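Local structure of carbonic anhydrase (Porphyridium purpureum, 1DDZ) at residues 355-360 and 403-408; 104-109 and 360-365; 41-46 and 473-478. The protein probably catalyses the reversible hydration of carbon dioxide to hydrogencarbonate and a proton, as a zinc-dependent carbonic anhydrase of the beta class. All blocks are in the same frame, centred on the assembly; numbering follows the deposited sequence.

Contact 1: residues 355-360 and 403-408; sequences QCIHSD and DNWLRH
I357 and H408 bring the two backbones nearest, their CA atoms 8.0 Å apart: 355-360 is a loop with a type I turn from I357 to D360, and 403-408 runs from helix 402-405 into helix 407-414. No hydrogen bond joins the segments directly. Instead I357 reaches between two rings. Its CD1 lies over one face of W405, 3.8 Å from the centroid of the six-membered ring and 22° off the normal, displaced toward the rim at CZ3. Its CG1 sits over the middle of the H408 ring, 3.9 Å from the centroid, a second CH-pi contact. H408 is held in rotation by its own turn, ND1 giving a hydrogen bond to W405 O (3.3 Å) roughly in the ring plane. Q355 runs past W405 with CB 3.7 Å from CZ2; its NE2 donates to water 1, which returns a weak bond to H408 O, and its OE1 takes a bond from N437. D360 stands at the edge of the indole, OD1 3.8 Å from CZ3, while its OD2 caps F363. W405 NE1 is bound by I352 O. The W405 side chain lies about 8 Å from that of the zinc ligand C328. The whole is a buried packing of the loop after strand 346-351 on helices 402-405 and 407-414, within the second carbonic anhydrase half of the chain.

Contact 2: residues 104-109 and 360-365; sequences HSDISF and DMSFLS
The flat groups here are two carboxylates, D106 and D360, each laid against a serine of the other segment. Both oxygens of D106 lie 4.0 Å from S362 CB; D360 approaches S108 CB through OD1 at 3.9 Å. F363 N comes to D360 OD2 from above the carboxylate plane, 55° out of it, whereas the cap on the other helix, S108 N to D106 OD1, is weak. Between the acids, OD1 of D106 and OD1 of D360 are 4.7 Å apart, and water 3 fills the step: it donates to both of them and accepts from S362 N (2.9 Å). Two further waters make matching bridges, water 2 from D106 OD2 to S362 OG and water 4 from D360 OD2 to S108 OG. Both serines hold OG anti to the backbone N (chi1 168° in S108, 177° in S362), which places the hydroxyl of S108 at water 4 and that of S362 at water 2. S108 CB and S362 CB touch at 3.8 Å. No hydrogen bond crosses without a water. An alanine at D360 would probably leave F363 N without its cap and waters 3 and 4 each short of an acceptor, so that the bridge to S108 and D106 would be lost. Around this core, S108 packs on H95 and N351, S362 on N97 and H349, and D106 on W151; I107 meets M361 of the second subunit. The pairs D106/S108 and D360/S362 answer each other as equivalents in the two homologous halves of the chain. The N-termini of helices 107-119 and 361-373, each with an aspartate at its N-cap, thus meet about a local pseudo-twofold, as expected where two beta-class carbonic anhydrase domains pair within one polypeptide.

Contact 3: residues 41-46 and 473-478; sequences ANNEAW and GKLRDM
N43, on helix 38-53, faces the chain that leads into strand 476-481, its CA 6.8 Å from that of K474. Its side chain, with CG anti to the backbone N (chi1 166°), grips the backbone on both sides of that lysine. ND2 gives a hydrogen bond to G473 O at 2.9 Å, almost along the C=O axis and in the plane of the amide. OD1 takes L475 N at 2.9 Å, a nearly straight bond in which the donor stands above the amide carbonyl plane, 52° out of it. Water 5 donates to the same OD1 and to L475 O, while ND2 also bonds I338 O. The amide is therefore fixed against turning over. L475 adds apolar contact, CD1 lying 3.8 Å from N43 CB. W46 brings the edge of its indole to G473 O, CZ3 at 3.5 Å; with a positive phi and no CB, G473 admits the ring where a beta carbon would be tight. At the margin E44 and K474 lie side by side, OE2 and NZ 4.1 Å apart, beyond a salt bridge; E44 OE2 has its salt bridge with R47. The helix comes from the N-terminal arm, ahead of the first sheet, yet it lies against the run leading into strand 476-481, an outermost strand of the second sheet within this chain, consistent with the helical arms that wrap the partner domain in beta-class carbonic anhydrases.

How the contacts relate
Contacts 1 and 2 form one continuous region, their centres 10 Å apart, and share D360, whose carboxylate serves both. They also touch directly: I357 O lies 3.1 Å from F363 CD1, and W405 CZ3 lies 3.7 Å from S108 CA, so the indole of contact 1 rests on the helix start of contact 2. The second subunit reaches both. Contact 3 stands apart, its centre 27 Å from that of contact 1 and 29 Å from that of contact 2, and along the chain it encloses them. The chain holds two zinc sites; the side chain of Q355 is about 10 Å from a bound zinc ion, and those of S362 and L475 are each about 13 Å from one. None of the three is a metal ligand.

Contact 1: residues 355-360 and 403-408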
loop_
_atom_site.group_PDB
_atom_site.type_symbol
_atom_site.label_atom_id
_atom_site.label_comp_id
_atom_site.label_asym_id
_atom_site.label_seq_id
_atom_site.Cartn_x
_atom_site.Cartn_y
_atom_site.Cartn_z
ATOM N N GLN A 355 -6.265 -8.923 -9.363
ATOM C CA GLN A 355 -6.486 -7.476 -9.377
ATOM C C GLN A 355 -5.282 -6.681 -9.872
ATOM O O GLN A 355 -4.117 -7.064 -9.636
ATOM C CB GLN A 355 -6.829 -6.971 -7.982
ATOM C CG GLN A 355 -8.114 -7.481 -7.379
ATOM C CD GLN A 355 -9.318 -6.929 -8.069
ATOM O OE1 GLN A 355 -9.670 -7.356 -9.170
ATOM N NE2 GLN A 355 -9.990 -6.014 -7.414
ATOM N N CYS A 356 -5.579 -5.598 -10.590
ATOM C CA CYS A 356 -4.568 -4.679 -11.120
ATOM C C CYS A 356 -5.019 -3.292 -10.712
ATOM O O CYS A 356 -5.316 -2.459 -11.568
ATOM C CB CYS A 356 -4.493 -4.756 -12.651
ATOM S SG CYS A 356 -3.903 -6.303 -13.262
ATOM N N ILE A 357 -5.105 -3.066 -9.405
ATOM C CA ILE A 357 -5.533 -1.804 -8.847
ATOM C C ILE A 357 -4.585 -0.688 -9.297
ATOM O O ILE A 357 -3.369 -0.888 -9.346
ATOM C CB ILE A 357 -5.630 -1.946 -7.332
ATOM C CG1 ILE A 357 -6.702 -2.996 -7.007
ATOM C CG2 ILE A 357 -5.903 -0.619 -6.676
ATOM C CD1 ILE A 357 -6.634 -3.568 -5.602
ATOM N N HIS A 358 -5.154 0.456 -9.693
ATOM C CA HIS A 358 -4.387 1.606 -10.198
ATOM C C HIS A 358 -3.184 1.977 -9.354
ATOM O O HIS A 358 -2.092 2.184 -9.877
ATOM C CB HIS A 358 -5.259 2.868 -10.292
ATOM C CG HIS A 358 -6.356 2.783 -11.300
ATOM N ND1 HIS A 358 -6.114 2.510 -12.624
ATOM C CD2 HIS A 358 -7.690 2.974 -11.190
ATOM C CE1 HIS A 358 -7.250 2.543 -13.295
ATOM N NE2 HIS A 358 -8.221 2.822 -12.446
ATOM N N SER A 359 -3.412 2.085 -8.047
ATOM C CA SER A 359 -2.384 2.477 -7.109
ATOM C C SER A 359 -1.745 1.364 -6.283
ATOM O O SER A 359 -1.099 1.647 -5.304
ATOM C CB SER A 359 -2.970 3.508 -6.184
ATOM O OG SER A 359 -4.274 3.112 -5.834
ATOM N N ASP A 360 -1.861 0.115 -6.722
ATOM C CA ASP A 360 -1.291 -1.008 -5.986
ATOM C C ASP A 360 0.213 -1.170 -6.227
ATOM O O ASP A 360 0.596 -1.603 -7.299
ATOM C CB ASP A 360 -2.009 -2.285 -6.382
ATOM C CG ASP A 360 -1.575 -3.462 -5.549
ATOM O OD1 ASP A 360 -1.645 -3.359 -4.320
ATOM O OD2 ASP A 360 -1.185 -4.494 -6.112
ATOM N N ASP A 403 -11.655 -8.235 2.806
ATOM C CA ASP A 403 -12.908 -7.676 2.317
ATOM C C ASP A 403 -12.879 -6.241 1.810
ATOM O O ASP A 403 -13.713 -5.860 0.996
ATOM C CB ASP A 403 -14.061 -7.993 3.270
ATOM C CG ASP A 403 -14.219 -9.514 3.492
ATOM O OD1 ASP A 403 -14.187 -10.297 2.512
ATOM O OD2 ASP A 403 -14.329 -9.948 4.655
ATOM N N ASN A 404 -11.879 -5.456 2.221
ATOM C CA ASN A 404 -11.739 -4.095 1.683
ATOM C C ASN A 404 -11.034 -4.182 0.326
ATOM O O ASN A 404 -11.366 -3.477 -0.631
ATOM C CB ASN A 404 -11.044 -3.177 2.678
ATOM C CG ASN A 404 -11.951 -2.826 3.822
ATOM O OD1 ASN A 404 -13.105 -2.459 3.608
ATOM N ND2 ASN A 404 -11.484 -3.039 5.056
ATOM N N TRP A 405 -10.091 -5.105 0.224
ATOM C CA TRP A 405 -9.421 -5.384 -1.048
ATOM C C TRP A 405 -10.503 -5.801 -2.124
ATOM O O TRP A 405 -10.530 -5.266 -3.234
ATOM C CB TRP A 405 -8.417 -6.522 -0.817
ATOM C CG TRP A 405 -7.812 -7.151 -2.044
ATOM C CD1 TRP A 405 -8.239 -8.284 -2.672
ATOM C CD2 TRP A 405 -6.637 -6.720 -2.751
ATOM N NE1 TRP A 405 -7.404 -8.583 -3.727
ATOM C CE2 TRP A 405 -6.413 -7.644 -3.794
ATOM C CE3 TRP A 405 -5.751 -5.652 -2.603
ATOM C CZ2 TRP A 405 -5.340 -7.532 -4.675
ATOM C CZ3 TRP A 405 -4.684 -5.547 -3.481
ATOM C CH2 TRP A 405 -4.488 -6.478 -4.500
ATOM N N LEU A 406 -11.404 -6.716 -1.757
ATOM C CA LEU A 406 -12.449 -7.215 -2.658
ATOM C C LEU A 406 -13.497 -6.197 -3.103
ATOM O O LEU A 406 -14.184 -6.413 -4.116
ATOM C CB LEU A 406 -13.135 -8.462 -2.064
ATOM C CG LEU A 406 -12.240 -9.702 -1.913
ATOM C CD1 LEU A 406 -12.936 -10.819 -1.155
ATOM C CD2 LEU A 406 -11.820 -10.185 -3.255
ATOM N N ARG A 407 -13.579 -5.063 -2.406
ATOM C CA ARG A 407 -14.533 -4.013 -2.768
ATOM C C ARG A 407 -14.334 -3.544 -4.206
ATOM O O ARG A 407 -15.248 -3.012 -4.834
ATOM C CB ARG A 407 -14.465 -2.839 -1.801
ATOM C CG ARG A 407 -15.254 -3.049 -0.538
ATOM C CD ARG A 407 -16.656 -3.395 -0.919
ATOM N NE ARG A 407 -17.593 -3.330 0.184
ATOM C CZ ARG A 407 -18.353 -4.348 0.590
ATOM N NH1 ARG A 407 -18.277 -5.534 -0.010
ATOM N NH2 ARG A 407 -19.242 -4.149 1.566
ATOM N N HIS A 408 -13.146 -3.783 -4.743
ATOM C CA HIS A 408 -12.854 -3.417 -6.108
ATOM C C HIS A 408 -13.671 -4.261 -7.098
ATOM O O HIS A 408 -14.064 -3.770 -8.172
ATOM C CB HIS A 408 -11.361 -3.557 -6.376
ATOM C CG HIS A 408 -10.557 -2.402 -5.869
ATOM N ND1 HIS A 408 -9.770 -2.480 -4.739
ATOM C CD2 HIS A 408 -10.473 -1.122 -6.297
ATOM C CE1 HIS A 408 -9.247 -1.292 -4.491
ATOM N NE2 HIS A 408 -9.661 -0.450 -5.422
HETATM O O HOH W 1 -11.879 -5.040 -9.577
#

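Contact 2: residues 104-109 and 360-365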
loop_
_atom_site.group_PDB
_atom_site.type_symbol
_atom_site.label_atom_id
_atom_site.label_comp_id
_atom_site.label_asym_id
_atom_site.label_seq_id
_atom_site.Cartn_x
_atom_site.Cartn_y
_atom_site.Cartn_z
ATOM N N HIS A 104 4.704 -5.184 6.115
ATOM C CA HIS A 104 3.676 -5.015 7.133
ATOM C C HIS A 104 2.364 -4.434 6.645
ATOM O O HIS A 104 1.311 -4.973 6.925
ATOM C CB HIS A 104 4.173 -4.124 8.289
ATOM C CG HIS A 104 5.374 -4.656 9.004
ATOM N ND1 HIS A 104 6.559 -3.950 9.102
ATOM C CD2 HIS A 104 5.561 -5.792 9.711
ATOM C CE1 HIS A 104 7.410 -4.626 9.855
ATOM N NE2 HIS A 104 6.826 -5.745 10.236
ATOM N N SER A 105 2.431 -3.323 5.921
ATOM C CA SER A 105 1.241 -2.639 5.462
ATOM C C SER A 105 0.866 -2.846 4.004
ATOM O O SER A 105 0.027 -2.134 3.490
ATOM C CB SER A 105 1.336 -1.147 5.817
ATOM O OG SER A 105 2.626 -0.649 5.515
ATOM N N ASP A 106 1.406 -3.886 3.379
ATOM C CA ASP A 106 1.084 -4.194 1.978
ATOM C C ASP A 106 -0.241 -4.942 1.972
ATOM O O ASP A 106 -0.306 -6.091 2.406
ATOM C CB ASP A 106 2.189 -5.057 1.332
ATOM C CG ASP A 106 1.894 -5.421 -0.119
ATOM O OD1 ASP A 106 1.175 -4.693 -0.791
ATOM O OD2 ASP A 106 2.375 -6.450 -0.604
ATOM N N ILE A 107 -1.289 -4.303 1.466
ATOM C CA ILE A 107 -2.615 -4.901 1.414
ATOM C C ILE A 107 -2.697 -6.044 0.413
ATOM O O ILE A 107 -3.529 -6.914 0.579
ATOM C CB ILE A 107 -3.720 -3.857 1.107
ATOM C CG1 ILE A 107 -5.108 -4.467 1.303
ATOM C CG2 ILE A 107 -3.549 -3.331 -0.305
ATOM C CD1 ILE A 107 -5.673 -4.264 2.640
ATOM N N SER A 108 -1.863 -6.062 -0.623
ATOM C CA SER A 108 -1.925 -7.176 -1.569
ATOM C C SER A 108 -1.466 -8.443 -0.851
ATOM O O SER A 108 -2.001 -9.537 -1.077
ATOM C CB SER A 108 -1.062 -6.922 -2.806
ATOM O OG SER A 108 -0.926 -8.113 -3.574
ATOM N N PHE A 109 -0.482 -8.285 0.028
ATOM C CA PHE A 109 0.049 -9.391 0.811
ATOM C C PHE A 109 -0.942 -9.748 1.927
ATOM O O PHE A 109 -1.313 -10.915 2.080
ATOM C CB PHE A 109 1.454 -9.011 1.348
ATOM C CG PHE A 109 1.824 -9.675 2.643
ATOM C CD1 PHE A 109 1.911 -11.068 2.736
ATOM C CD2 PHE A 109 2.018 -8.911 3.784
ATOM C CE1 PHE A 109 2.174 -11.686 3.959
ATOM C CE2 PHE A 109 2.282 -9.517 5.008
ATOM C CZ PHE A 109 2.355 -10.902 5.098
ATOM N N ASP A 360 -1.861 0.115 -6.722
ATOM C CA ASP A 360 -1.291 -1.008 -5.986
ATOM C C ASP A 360 0.213 -1.170 -6.227
ATOM O O ASP A 360 0.596 -1.603 -7.299
ATOM C CB ASP A 360 -2.009 -2.285 -6.382
ATOM C CG ASP A 360 -1.575 -3.462 -5.549
ATOM O OD1 ASP A 360 -1.645 -3.359 -4.320
ATOM O OD2 ASP A 360 -1.185 -4.494 -6.112
ATOM N N MET A 361 1.053 -0.881 -5.229
ATOM C CA MET A 361 2.511 -0.967 -5.363
ATOM C C MET A 361 3.032 -2.359 -5.657
ATOM O O MET A 361 3.991 -2.500 -6.425
ATOM C CB MET A 361 3.230 -0.382 -4.138
ATOM C CG MET A 361 3.168 1.135 -4.049
ATOM S SD MET A 361 4.105 1.944 -5.369
ATOM C CE MET A 361 5.808 1.584 -4.832
ATOM N N SER A 362 2.432 -3.388 -5.072
ATOM C CA SER A 362 2.882 -4.750 -5.376
ATOM C C SER A 362 2.706 -5.021 -6.879
ATOM O O SER A 362 3.579 -5.580 -7.534
ATOM C CB SER A 362 2.115 -5.788 -4.548
ATOM O OG SER A 362 2.512 -7.098 -4.916
ATOM N N PHE A 363 1.550 -4.643 -7.416
ATOM C CA PHE A 363 1.248 -4.791 -8.841
ATOM C C PHE A 363 2.159 -3.880 -9.697
ATOM O O PHE A 363 2.813 -4.347 -10.646
ATOM C CB PHE A 363 -0.270 -4.504 -9.073
ATOM C CG PHE A 363 -0.617 -4.011 -10.455
ATOM C CD1 PHE A 363 -1.202 -2.760 -10.617
ATOM C CD2 PHE A 363 -0.356 -4.778 -11.581
ATOM C CE1 PHE A 363 -1.524 -2.269 -11.886
ATOM C CE2 PHE A 363 -0.667 -4.297 -12.860
ATOM C CZ PHE A 363 -1.257 -3.037 -13.005
ATOM N N LEU A 364 2.231 -2.592 -9.352
ATOM C CA LEU A 364 3.058 -1.639 -10.101
ATOM C C LEU A 364 4.545 -1.990 -10.163
ATOM O O LEU A 364 5.187 -1.846 -11.213
ATOM C CB LEU A 364 2.867 -0.240 -9.542
ATOM C CG LEU A 364 1.462 0.326 -9.688
ATOM C CD1 LEU A 364 1.318 1.613 -8.892
ATOM C CD2 LEU A 364 1.159 0.547 -11.168
ATOM N N SER A 365 5.087 -2.493 -9.058
ATOM C CA SER A 365 6.500 -2.876 -8.993
ATOM C C SER A 365 6.808 -4.040 -9.921
ATOM O O SER A 365 7.822 -4.025 -10.615
ATOM C CB SER A 365 6.905 -3.179 -7.542
ATOM O OG SER A 365 6.750 -2.005 -6.733
HETATM O O HOH W 2 2.597 -8.441 -2.356
HETATM O O HOH W 3 0.482 -3.686 -2.988
HETATM O O HOH W 4 -0.970 -7.166 -6.314
#

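Contact 3: residues 41-46 and 473-478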
loop_
_atom_site.group_PDB
_atom_site.type_symbol
_atom_site.label_atom_id
_atom_site.label_comp_id
_atom_site.label_asym_id
_atom_site.label_seq_id
_atom_site.Cartn_x
_atom_site.Cartn_y
_atom_site.Cartn_z
ATOM N N ALA A 41 -2.847 -21.163 -29.182
ATOM C CA ALA A 41 -2.379 -22.337 -29.899
ATOM C C ALA A 41 -1.522 -23.215 -28.973
ATOM O O ALA A 41 -1.604 -24.447 -28.993
ATOM C CB ALA A 41 -1.561 -21.904 -31.108
ATOM N N ASN A 42 -0.689 -22.567 -28.166
ATOM C CA ASN A 42 0.190 -23.271 -27.244
ATOM C C ASN A 42 -0.617 -23.893 -26.130
ATOM O O ASN A 42 -0.366 -25.020 -25.735
ATOM C CB ASN A 42 1.262 -22.327 -26.708
ATOM C CG ASN A 42 2.388 -22.136 -27.697
ATOM O OD1 ASN A 42 2.739 -23.070 -28.419
ATOM N ND2 ASN A 42 2.950 -20.939 -27.754
ATOM N N ASN A 43 -1.600 -23.161 -25.634
ATOM C CA ASN A 43 -2.469 -23.687 -24.602
ATOM C C ASN A 43 -3.197 -24.930 -25.116
ATOM O O ASN A 43 -3.390 -25.896 -24.376
ATOM C CB ASN A 43 -3.517 -22.661 -24.222
ATOM C CG ASN A 43 -4.630 -23.260 -23.406
ATOM O OD1 ASN A 43 -5.779 -23.291 -23.828
ATOM N ND2 ASN A 43 -4.298 -23.750 -22.231
ATOM N N GLU A 44 -3.606 -24.892 -26.381
ATOM C CA GLU A 44 -4.313 -26.002 -26.980
ATOM C C GLU A 44 -3.396 -27.212 -27.111
ATOM O O GLU A 44 -3.760 -28.328 -26.722
ATOM C CB GLU A 44 -4.879 -25.588 -28.333
ATOM C CG GLU A 44 -5.759 -26.643 -28.998
ATOM C CD GLU A 44 -6.979 -27.041 -28.174
ATOM O OE1 GLU A 44 -7.667 -27.998 -28.582
ATOM O OE2 GLU A 44 -7.261 -26.416 -27.129
ATOM N N ALA A 45 -2.200 -27.001 -27.655
ATOM C CA ALA A 45 -1.224 -28.081 -27.788
ATOM C C ALA A 45 -1.043 -28.783 -26.427
ATOM O O ALA A 45 -1.029 -30.010 -26.336
ATOM C CB ALA A 45 0.101 -27.523 -28.266
ATOM N N TRP A 46 -0.955 -27.983 -25.371
ATOM C CA TRP A 46 -0.793 -28.483 -24.015
ATOM C C TRP A 46 -1.979 -29.349 -23.604
ATOM O O TRP A 46 -1.789 -30.463 -23.114
ATOM C CB TRP A 46 -0.632 -27.311 -23.045
ATOM C CG TRP A 46 -0.760 -27.692 -21.609
ATOM C CD1 TRP A 46 0.129 -28.409 -20.878
ATOM C CD2 TRP A 46 -1.839 -27.360 -20.722
ATOM N NE1 TRP A 46 -0.321 -28.546 -19.585
ATOM C CE2 TRP A 46 -1.528 -27.908 -19.461
ATOM C CE3 TRP A 46 -3.042 -26.649 -20.869
ATOM C CZ2 TRP A 46 -2.368 -27.767 -18.351
ATOM C CZ3 TRP A 46 -3.874 -26.513 -19.768
ATOM C CH2 TRP A 46 -3.536 -27.068 -18.529
ATOM N N GLY A 473 -9.259 -26.376 -19.008
ATOM C CA GLY A 473 -7.972 -25.723 -19.182
ATOM C C GLY A 473 -7.792 -24.975 -20.486
ATOM O O GLY A 473 -6.678 -24.713 -20.913
ATOM N N LYS A 474 -8.888 -24.604 -21.112
ATOM C CA LYS A 474 -8.840 -23.902 -22.380
ATOM C C LYS A 474 -8.891 -22.404 -22.113
ATOM O O LYS A 474 -9.782 -21.926 -21.428
ATOM C CB LYS A 474 -10.037 -24.320 -23.255
ATOM C CG LYS A 474 -10.041 -23.703 -24.640
ATOM C CD LYS A 474 -11.444 -23.677 -25.231
ATOM C CE LYS A 474 -12.006 -25.074 -25.435
ATOM N NZ LYS A 474 -11.213 -25.838 -26.439
ATOM N N LEU A 475 -7.919 -21.668 -22.638
ATOM C CA LEU A 475 -7.879 -20.219 -22.473
ATOM C C LEU A 475 -8.880 -19.555 -23.436
ATOM O O LEU A 475 -8.920 -19.834 -24.631
ATOM C CB LEU A 475 -6.464 -19.677 -22.730
ATOM C CG LEU A 475 -5.344 -19.979 -21.719
ATOM C CD1 LEU A 475 -4.055 -19.425 -22.263
ATOM C CD2 LEU A 475 -5.674 -19.370 -20.374
ATOM N N ARG A 476 -9.666 -18.644 -22.897
ATOM C CA ARG A 476 -10.677 -17.920 -23.650
ATOM C C ARG A 476 -10.294 -16.436 -23.712
ATOM O O ARG A 476 -9.911 -15.817 -22.701
ATOM C CB ARG A 476 -12.037 -18.142 -22.995
ATOM C CG ARG A 476 -12.399 -19.632 -23.007
ATOM C CD ARG A 476 -13.675 -19.907 -22.295
ATOM N NE ARG A 476 -13.942 -21.334 -22.243
ATOM C CZ ARG A 476 -14.437 -22.033 -23.264
ATOM N NH1 ARG A 476 -14.711 -21.446 -24.421
ATOM N NH2 ARG A 476 -14.708 -23.316 -23.116
ATOM N N ASP A 477 -10.365 -15.882 -24.914
ATOM C CA ASP A 477 -9.965 -14.507 -25.160
ATOM C C ASP A 477 -10.902 -13.482 -24.574
ATOM O O ASP A 477 -12.103 -13.575 -24.758
ATOM C CB ASP A 477 -9.835 -14.300 -26.667
ATOM C CG ASP A 477 -9.075 -13.034 -27.039
ATOM O OD1 ASP A 477 -8.672 -12.259 -26.147
ATOM O OD2 ASP A 477 -8.864 -12.824 -28.252
ATOM N N MET A 478 -10.350 -12.550 -23.796
ATOM C CA MET A 478 -11.145 -11.489 -23.208
ATOM C C MET A 478 -10.811 -10.187 -23.916
ATOM O O MET A 478 -11.397 -9.140 -23.641
ATOM C CB MET A 478 -10.890 -11.361 -21.703
ATOM C CG MET A 478 -11.388 -12.534 -20.856
ATOM S SD MET A 478 -13.181 -12.699 -20.812
ATOM C CE MET A 478 -13.399 -13.949 -22.076
HETATM O O HOH W 5 -6.992 -21.685 -25.625
#